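Local atomic coordinates of DTDP-4-dehydrorhamnose reductase, rfbD ortholog (Clostridium acetobutylicum, PDB entry 1VL0), a protein that binds a nicotinamide dinucleotide cofactor and probably catalyses the reduction of dTDP-6-deoxy-L-lyxo-4-hexulose to dTDP-L-rhamnose. Residues A72-D77 with S135-T140; Y156-A161 with V198-V203. All blocks are in the same frame, centred on the assembly; numbering follows the deposited sequence.

Contact 1 (A72-D77 with S135-T140); sequences AHTAVD and SAYGKT. With NAI (1,4-dihydronicotinamide adenine dinucleotide), chain D.
The ring of Tyr137 lies against the loop of His73 and Thr74 and the Val76 that follows, in the cofactor pocket of an extended short-chain dehydrogenase/reductase (SDR), where Tyr137 and Lys141, one helical turn on, form the family's YxxxK motif. The tight part is around this ring. Val76 CG2 sits over one face, 4.2 Å from the centroid and 27° off the normal, a CH-pi contact, while the carbonyl O of His73 approaches the edge, 3.3 Å from Tyr137 CD1. Thr74 adds its CA, 4.0 Å from Tyr137 CE1. The ring reaches this slot because CG stands anti to the backbone N (chi1 176°), and Tyr115 packs on it edge-to-face. No direct hydrogen bond joins the segments. Toward the start of helix 136-151 the packing gives way to a water, which donates to Val76 O and accepts from Tyr137 N. There Ser135 is the N-cap, its OG accepting from Gly138 N at 2.9 Å. The CB of Asp77 points away from 135-140, and its carboxylate makes salt bridges to Arg253 and Arg257. At the cofactor end, Tyr137 OH and NAI O2D share a hydrogen bond of 2.8 Å.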
loop_
_atom_site.group_PDB
_atom_site.type_symbol
_atom_site.label_atom_id
_atom_site.label_comp_id
_atom_site.label_asym_id
_atom_site.label_seq_id
_atom_site.Cartn_x
_atom_site.Cartn_y
_atom_site.Cartn_z
ATOM N N ALA A 72 -8.291 -6.469 -20.871
ATOM C CA ALA A 72 -9.169 -6.652 -19.738
ATOM C C ALA A 72 -10.306 -7.571 -20.120
ATOM O O ALA A 72 -10.520 -7.777 -21.274
ATOM C CB ALA A 72 -9.721 -5.311 -19.285
ATOM N N HIS A 73 -11.000 -8.101 -19.102
ATOM C CA HIS A 73 -12.269 -8.817 -19.196
ATOM C C HIS A 73 -13.305 -7.764 -18.812
ATOM O O HIS A 73 -13.531 -7.485 -17.626
ATOM C CB HIS A 73 -12.287 -9.992 -18.202
ATOM C CG HIS A 73 -13.477 -10.906 -18.330
ATOM N ND1 HIS A 73 -14.642 -10.546 -18.970
ATOM C CD2 HIS A 73 -13.679 -12.163 -17.863
ATOM C CE1 HIS A 73 -15.496 -11.554 -18.921
ATOM N NE2 HIS A 73 -14.934 -12.546 -18.256
ATOM N N THR A 74 -13.879 -7.137 -19.839
ATOM C CA THR A 74 -14.769 -5.992 -19.685
ATOM C C THR A 74 -16.238 -6.330 -19.755
ATOM O O THR A 74 -17.047 -5.462 -19.480
ATOM C CB THR A 74 -14.453 -4.891 -20.725
ATOM O OG1 THR A 74 -14.367 -5.424 -22.061
ATOM C CG2 THR A 74 -13.086 -4.326 -20.476
ATOM N N ALA A 75 -16.586 -7.558 -20.139
ATOM C CA ALA A 75 -17.972 -8.016 -20.026
ATOM C C ALA A 75 -18.375 -8.034 -18.540
ATOM O O ALA A 75 -18.129 -9.004 -17.807
ATOM C CB ALA A 75 -18.158 -9.401 -20.676
ATOM N N VAL A 76 -19.014 -6.952 -18.106
ATOM C CA VAL A 76 -19.267 -6.714 -16.679
ATOM C C VAL A 76 -20.169 -7.771 -16.061
ATOM O O VAL A 76 -19.875 -8.283 -14.976
ATOM C CB VAL A 76 -19.836 -5.288 -16.432
ATOM C CG1 VAL A 76 -20.384 -5.133 -15.031
ATOM C CG2 VAL A 76 -18.776 -4.251 -16.706
ATOM N N ASP A 77 -21.263 -8.103 -16.730
ATOM C CA ASP A 77 -22.198 -9.097 -16.195
ATOM C C ASP A 77 -21.568 -10.471 -16.209
ATOM O O ASP A 77 -21.746 -11.225 -15.267
ATOM C CB ASP A 77 -23.522 -9.099 -16.991
ATOM C CG ASP A 77 -24.295 -7.785 -16.851
ATOM O OD1 ASP A 77 -24.497 -7.322 -15.696
ATOM O OD2 ASP A 77 -24.736 -7.146 -17.827
ATOM N N SER A 135 -18.970 -4.867 -7.590
ATOM C CA SER A 135 -19.090 -5.836 -8.663
ATOM C C SER A 135 -17.824 -6.684 -8.756
ATOM O O SER A 135 -16.762 -6.247 -8.298
ATOM C CB SER A 135 -19.334 -5.090 -9.972
ATOM O OG SER A 135 -18.228 -4.300 -10.372
ATOM N N ALA A 136 -17.925 -7.866 -9.363
ATOM C CA ALA A 136 -16.704 -8.670 -9.710
ATOM C C ALA A 136 -15.745 -7.929 -10.631
ATOM O O ALA A 136 -14.527 -7.972 -10.487
ATOM C CB ALA A 136 -17.093 -9.980 -10.343
ATOM N N TYR A 137 -16.298 -7.281 -11.638
ATOM C CA TYR A 137 -15.482 -6.489 -12.520
ATOM C C TYR A 137 -14.709 -5.450 -11.717
ATOM O O TYR A 137 -13.500 -5.337 -11.832
ATOM C CB TYR A 137 -16.357 -5.812 -13.568
ATOM C CG TYR A 137 -15.590 -4.878 -14.472
ATOM C CD1 TYR A 137 -14.590 -5.363 -15.314
ATOM C CD2 TYR A 137 -15.844 -3.522 -14.471
ATOM C CE1 TYR A 137 -13.889 -4.505 -16.123
ATOM C CE2 TYR A 137 -15.139 -2.636 -15.290
ATOM C CZ TYR A 137 -14.174 -3.109 -16.095
ATOM O OH TYR A 137 -13.494 -2.218 -16.903
ATOM N N GLY A 138 -15.407 -4.680 -10.882
ATOM C CA GLY A 138 -14.725 -3.645 -10.120
ATOM C C GLY A 138 -13.687 -4.182 -9.134
ATOM O O GLY A 138 -12.603 -3.624 -8.949
ATOM N N LYS A 139 -14.037 -5.269 -8.475
ATOM C CA LYS A 139 -13.185 -5.853 -7.447
ATOM C C LYS A 139 -11.896 -6.383 -8.061
ATOM O O LYS A 139 -10.824 -6.159 -7.541
ATOM C CB LYS A 139 -13.946 -6.972 -6.721
ATOM C CG LYS A 139 -13.071 -7.884 -5.839
ATOM C CD LYS A 139 -12.309 -7.123 -4.707
ATOM C CE LYS A 139 -11.563 -8.116 -3.786
ATOM N NZ LYS A 139 -10.955 -7.454 -2.565
ATOM N N THR A 140 -12.028 -7.081 -9.176
ATOM C CA THR A 140 -10.850 -7.644 -9.893
ATOM C C THR A 140 -9.963 -6.586 -10.529
ATOM O O THR A 140 -8.758 -6.721 -10.524
ATOM C CB THR A 140 -11.284 -8.658 -10.973
ATOM O OG1 THR A 140 -12.123 -8.031 -11.980
ATOM C CG2 THR A 140 -12.094 -9.809 -10.342
HETATM P PA NAI D . -11.526 -3.843 -25.419
HETATM O O1A NAI D . -12.498 -4.834 -24.843
HETATM O O2A NAI D . -12.045 -3.102 -26.627
HETATM O O5B NAI D . -10.151 -4.636 -25.657
HETATM C C5B NAI D . -9.624 -5.375 -24.573
HETATM C C4B NAI D . -8.599 -6.393 -25.055
HETATM O O4B NAI D . -8.366 -7.359 -24.032
HETATM C C3B NAI D . -9.014 -7.226 -26.266
HETATM O O3B NAI D . -8.208 -6.910 -27.386
HETATM C C2B NAI D . -8.797 -8.663 -25.769
HETATM O O2B NAI D . -8.484 -9.616 -26.777
HETATM C C1B NAI D . -7.710 -8.405 -24.721
HETATM N N9A NAI D . -7.287 -9.523 -23.856
HETATM C C8A NAI D . -8.129 -10.365 -23.186
HETATM N N7A NAI D . -7.382 -11.274 -22.527
HETATM C C5A NAI D . -6.069 -11.057 -22.770
HETATM C C6A NAI D . -4.917 -11.715 -22.335
HETATM N N6A NAI D . -4.989 -12.777 -21.548
HETATM N N1A NAI D . -3.686 -11.257 -22.747
HETATM C C2A NAI D . -3.602 -10.139 -23.583
HETATM N N3A NAI D . -4.733 -9.509 -24.037
HETATM C C4A NAI D . -5.974 -9.947 -23.624
HETATM O O3 NAI D . -11.076 -2.851 -24.242
HETATM P PN NAI D . -11.273 -1.245 -24.183
HETATM O O1N NAI D . -10.157 -0.556 -24.860
HETATM O O2N NAI D . -12.709 -0.948 -24.379
HETATM O O5D NAI D . -10.858 -1.031 -22.633
HETATM C C5D NAI D . -9.545 -0.574 -22.336
HETATM C C4D NAI D . -9.392 -0.433 -20.844
HETATM O O4D NAI D . -10.361 0.488 -20.299
HETATM C C3D NAI D . -9.560 -1.762 -20.110
HETATM O O3D NAI D . -8.451 -1.843 -19.260
HETATM C C2D NAI D . -10.873 -1.639 -19.338
HETATM O O2D NAI D . -10.974 -2.325 -18.094
HETATM C C1D NAI D . -10.935 -0.120 -19.141
HETATM N N1N NAI D . -12.293 0.402 -19.003
HETATM C C2N NAI D . -13.108 0.438 -20.112
HETATM C C3N NAI D . -14.390 0.964 -19.965
HETATM C C7N NAI D . -15.430 0.715 -21.017
HETATM O O7N NAI D . -16.587 1.507 -20.978
HETATM N N7N NAI D . -15.243 -0.228 -21.949
HETATM C C4N NAI D . -14.814 1.442 -18.717
HETATM C C5N NAI D . -13.976 1.398 -17.603
HETATM C C6N NAI D . -12.706 0.862 -17.787
HETATM O O HOH W 1 -19.176 -7.562 -12.602
#

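Contact 2 (Y156-A161 with V198-V203). With NAI (1,4-dihydronicotinamide adenine dinucleotide), chain D.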
loop_
_atom_site.group_PDB
_atom_site.type_symbol
_atom_site.label_atom_id
_atom_site.label_comp_id
_atom_site.label_asym_id
_atom_site.label_seq_id
_atom_site.Cartn_x
_atom_site.Cartn_y
_atom_site.Cartn_z
ATOM N N TYR A 156 1.688 4.098 -13.579
ATOM C CA TYR A 156 0.608 5.045 -13.881
ATOM C C TYR A 156 -0.675 4.216 -13.888
ATOM O O TYR A 156 -0.786 3.235 -14.566
ATOM C CB TYR A 156 0.762 5.701 -15.238
ATOM C CG TYR A 156 2.118 6.280 -15.598
ATOM C CD1 TYR A 156 3.111 5.480 -16.133
ATOM C CD2 TYR A 156 2.374 7.632 -15.467
ATOM C CE1 TYR A 156 4.325 6.018 -16.530
ATOM C CE2 TYR A 156 3.588 8.166 -15.838
ATOM C CZ TYR A 156 4.542 7.355 -16.397
ATOM O OH TYR A 156 5.775 7.896 -16.746
ATOM N N ILE A 157 -1.626 4.588 -13.062
ATOM C CA ILE A 157 -2.961 3.960 -13.113
ATOM C C ILE A 157 -3.873 5.025 -13.651
ATOM O O ILE A 157 -3.927 6.119 -13.095
ATOM C CB ILE A 157 -3.388 3.456 -11.728
ATOM C CG1 ILE A 157 -2.544 2.207 -11.348
ATOM C CG2 ILE A 157 -4.884 3.095 -11.662
ATOM C CD1 ILE A 157 -2.539 1.956 -9.911
ATOM N N VAL A 158 -4.552 4.715 -14.754
ATOM C CA VAL A 158 -5.452 5.663 -15.412
ATOM C C VAL A 158 -6.871 5.074 -15.465
ATOM O O VAL A 158 -7.111 4.084 -16.187
ATOM C CB VAL A 158 -4.970 6.028 -16.817
ATOM C CG1 VAL A 158 -5.891 7.110 -17.446
ATOM C CG2 VAL A 158 -3.474 6.537 -16.787
ATOM N N ARG A 159 -7.752 5.588 -14.604
ATOM C CA ARG A 159 -9.130 5.125 -14.515
ATOM C C ARG A 159 -9.971 5.822 -15.546
ATOM O O ARG A 159 -9.974 7.042 -15.637
ATOM C CB ARG A 159 -9.734 5.372 -13.121
ATOM C CG ARG A 159 -8.954 4.769 -11.992
ATOM C CD ARG A 159 -9.748 4.782 -10.703
ATOM N NE ARG A 159 -9.002 4.192 -9.586
ATOM C CZ ARG A 159 -8.822 4.715 -8.388
ATOM N NH1 ARG A 159 -9.320 5.897 -8.060
ATOM N NH2 ARG A 159 -8.114 4.021 -7.504
ATOM N N THR A 160 -10.732 5.053 -16.304
ATOM C CA THR A 160 -11.623 5.646 -17.269
ATOM C C THR A 160 -13.045 5.054 -17.174
ATOM O O THR A 160 -13.320 4.244 -16.287
ATOM C CB THR A 160 -11.044 5.575 -18.672
ATOM O OG1 THR A 160 -11.846 6.404 -19.544
ATOM C CG2 THR A 160 -11.116 4.190 -19.263
ATOM N N ALA A 161 -13.948 5.501 -18.053
ATOM C CA ALA A 161 -15.354 5.090 -17.973
ATOM C C ALA A 161 -16.066 5.386 -19.278
ATOM O O ALA A 161 -15.643 6.276 -20.031
ATOM C CB ALA A 161 -16.066 5.853 -16.837
ATOM N N VAL A 198 -9.733 8.809 -27.975
ATOM C CA VAL A 198 -8.796 9.805 -28.486
ATOM C C VAL A 198 -8.265 10.601 -27.318
ATOM O O VAL A 198 -7.086 10.874 -27.248
ATOM C CB VAL A 198 -9.490 10.776 -29.485
ATOM C CG1 VAL A 198 -8.584 11.993 -29.825
ATOM C CG2 VAL A 198 -9.900 10.000 -30.743
ATOM N N ASP A 199 -9.173 11.034 -26.436
ATOM C CA ASP A 199 -8.781 11.832 -25.259
ATOM C C ASP A 199 -8.010 10.998 -24.221
ATOM O O ASP A 199 -7.110 11.506 -23.580
ATOM C CB ASP A 199 -10.039 12.396 -24.591
ATOM C CG ASP A 199 -10.750 13.372 -25.484
ATOM O OD1 ASP A 199 -11.519 12.873 -26.341
ATOM O OD2 ASP A 199 -10.527 14.625 -25.437
ATOM N N LEU A 200 -8.432 9.739 -24.033
ATOM C CA LEU A 200 -7.798 8.847 -23.099
ATOM C C LEU A 200 -6.370 8.576 -23.534
ATOM O O LEU A 200 -5.450 8.639 -22.744
ATOM C CB LEU A 200 -8.592 7.534 -22.965
ATOM C CG LEU A 200 -7.957 6.475 -22.017
ATOM C CD1 LEU A 200 -7.675 6.995 -20.596
ATOM C CD2 LEU A 200 -8.887 5.264 -22.013
ATOM N N ALA A 201 -6.196 8.309 -24.812
ATOM C CA ALA A 201 -4.872 8.011 -25.348
ATOM C C ALA A 201 -3.897 9.190 -25.278
ATOM O O ALA A 201 -2.716 9.016 -25.045
ATOM C CB ALA A 201 -5.021 7.538 -26.773
ATOM N N ARG A 202 -4.394 10.393 -25.517
ATOM C CA ARG A 202 -3.608 11.594 -25.372
ATOM C C ARG A 202 -3.137 11.732 -23.949
ATOM O O ARG A 202 -2.018 12.128 -23.685
ATOM C CB ARG A 202 -4.425 12.842 -25.755
ATOM C CG ARG A 202 -4.573 13.083 -27.221
ATOM C CD ARG A 202 -5.497 14.235 -27.529
ATOM N NE ARG A 202 -5.804 14.396 -28.968
ATOM C CZ ARG A 202 -6.743 15.241 -29.444
ATOM N NH1 ARG A 202 -7.476 16.004 -28.618
ATOM N NH2 ARG A 202 -6.951 15.326 -30.740
ATOM N N VAL A 203 -4.022 11.473 -22.992
ATOM C CA VAL A 203 -3.637 11.581 -21.597
ATOM C C VAL A 203 -2.578 10.524 -21.219
ATOM O O VAL A 203 -1.550 10.848 -20.608
ATOM C CB VAL A 203 -4.864 11.470 -20.683
ATOM C CG1 VAL A 203 -4.438 11.160 -19.253
ATOM C CG2 VAL A 203 -5.638 12.814 -20.743
HETATM P PA NAI D . -11.526 -3.843 -25.419
HETATM O O1A NAI D . -12.498 -4.834 -24.843
HETATM O O2A NAI D . -12.045 -3.102 -26.627
HETATM O O5B NAI D . -10.151 -4.636 -25.657
HETATM C C5B NAI D . -9.624 -5.375 -24.573
HETATM C C4B NAI D . -8.599 -6.393 -25.055
HETATM O O4B NAI D . -8.366 -7.359 -24.032
HETATM C C3B NAI D . -9.014 -7.226 -26.266
HETATM O O3B NAI D . -8.208 -6.910 -27.386
HETATM C C2B NAI D . -8.797 -8.663 -25.769
HETATM O O2B NAI D . -8.484 -9.616 -26.777
HETATM C C1B NAI D . -7.710 -8.405 -24.721
HETATM N N9A NAI D . -7.287 -9.523 -23.856
HETATM C C8A NAI D . -8.129 -10.365 -23.186
HETATM N N7A NAI D . -7.382 -11.274 -22.527
HETATM C C5A NAI D . -6.069 -11.057 -22.770
HETATM C C6A NAI D . -4.917 -11.715 -22.335
HETATM N N6A NAI D . -4.989 -12.777 -21.548
HETATM N N1A NAI D . -3.686 -11.257 -22.747
HETATM C C2A NAI D . -3.602 -10.139 -23.583
HETATM N N3A NAI D . -4.733 -9.509 -24.037
HETATM C C4A NAI D . -5.974 -9.947 -23.624
HETATM O O3 NAI D . -11.076 -2.851 -24.242
HETATM P PN NAI D . -11.273 -1.245 -24.183
HETATM O O1N NAI D . -10.157 -0.556 -24.860
HETATM O O2N NAI D . -12.709 -0.948 -24.379
HETATM O O5D NAI D . -10.858 -1.031 -22.633
HETATM C C5D NAI D . -9.545 -0.574 -22.336
HETATM C C4D NAI D . -9.392 -0.433 -20.844
HETATM O O4D NAI D . -10.361 0.488 -20.299
HETATM C C3D NAI D . -9.560 -1.762 -20.110
HETATM O O3D NAI D . -8.451 -1.843 -19.260
HETATM C C2D NAI D . -10.873 -1.639 -19.338
HETATM O O2D NAI D . -10.974 -2.325 -18.094
HETATM C C1D NAI D . -10.935 -0.120 -19.141
HETATM N N1N NAI D . -12.293 0.402 -19.003
HETATM C C2N NAI D . -13.108 0.438 -20.112
HETATM C C3N NAI D . -14.390 0.964 -19.965
HETATM C C7N NAI D . -15.430 0.715 -21.017
HETATM O O7N NAI D . -16.587 1.507 -20.978
HETATM N N7N NAI D . -15.243 -0.228 -21.949
HETATM C C4N NAI D . -14.814 1.442 -18.717
HETATM C C5N NAI D . -13.976 1.398 -17.603
HETATM C C6N NAI D . -12.706 0.862 -17.787
#
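Beside the nicotinamide end of the cofactor pocket, strand 155-164 of the Rossmann-type sheet packs against helix 197-210 through a small apolar interface. Leu200 carries the helix side, and its two methyl branches divide the work. Leu200 CD1 meets Val158 CG1 at 3.6 Å, the two side chains running alongside one another with opposite heading, while Leu200 CD2 lies 3.7 Å from Thr160 CG2. With Leu200 CG anti to the backbone N (chi1 178°), the fork reaches across to both strand residues, which are two positions apart and both direct their CB toward the helix. The backbones stay well separated, the nearest CA atoms being those of Thr160 and Leu200 at 7.7 Å, so side chains alone bridge the gap and no hydrogen bond crosses it.

Of the three residues that touch, Thr160 alone is polar. Its OG1 is anti to the backbone N (chi1 -169°) and bonds to the carbonyl O of Cys218, which satisfies the hydroxyl. Thr160 CG2 touches Leu200 and lies 3.9 Å from NAI O4D. The main chain continues the pocket wall: Thr160 O comes within 3.2 Å of NAI C5N, and Ala161 CA lies 3.8 Å from NAI C4N. Leu200 also touches Leu24 of helix 23-32. Such helix-on-sheet packing, with the strand's end bordering the dinucleotide, is typical of the Rossmann fold of the SDR family.

How the contacts relate
From the N terminus, the chain leaves strand 66-69 and enters 72-77, then runs through helix 83-104 and strand 107-113 before 135-140 closes contact 1, a loop of 57 intervening residues. Helix 136-151 then leads into strand 155-164, whose residues 156-161 open contact 2; after 36 intervening residues, 198-203 on helix 197-210 closes it. The two loops are therefore in series, neither nested nor crossed. They lie about 18 Å apart between centres and about 6 Å between nearest atoms, with no direct touch. NAI joins them: contact 1 ties a loop after one sheet strand to helix 136-151, contact 2 ties a strand of that sheet to a later helix, and both border the cofactor.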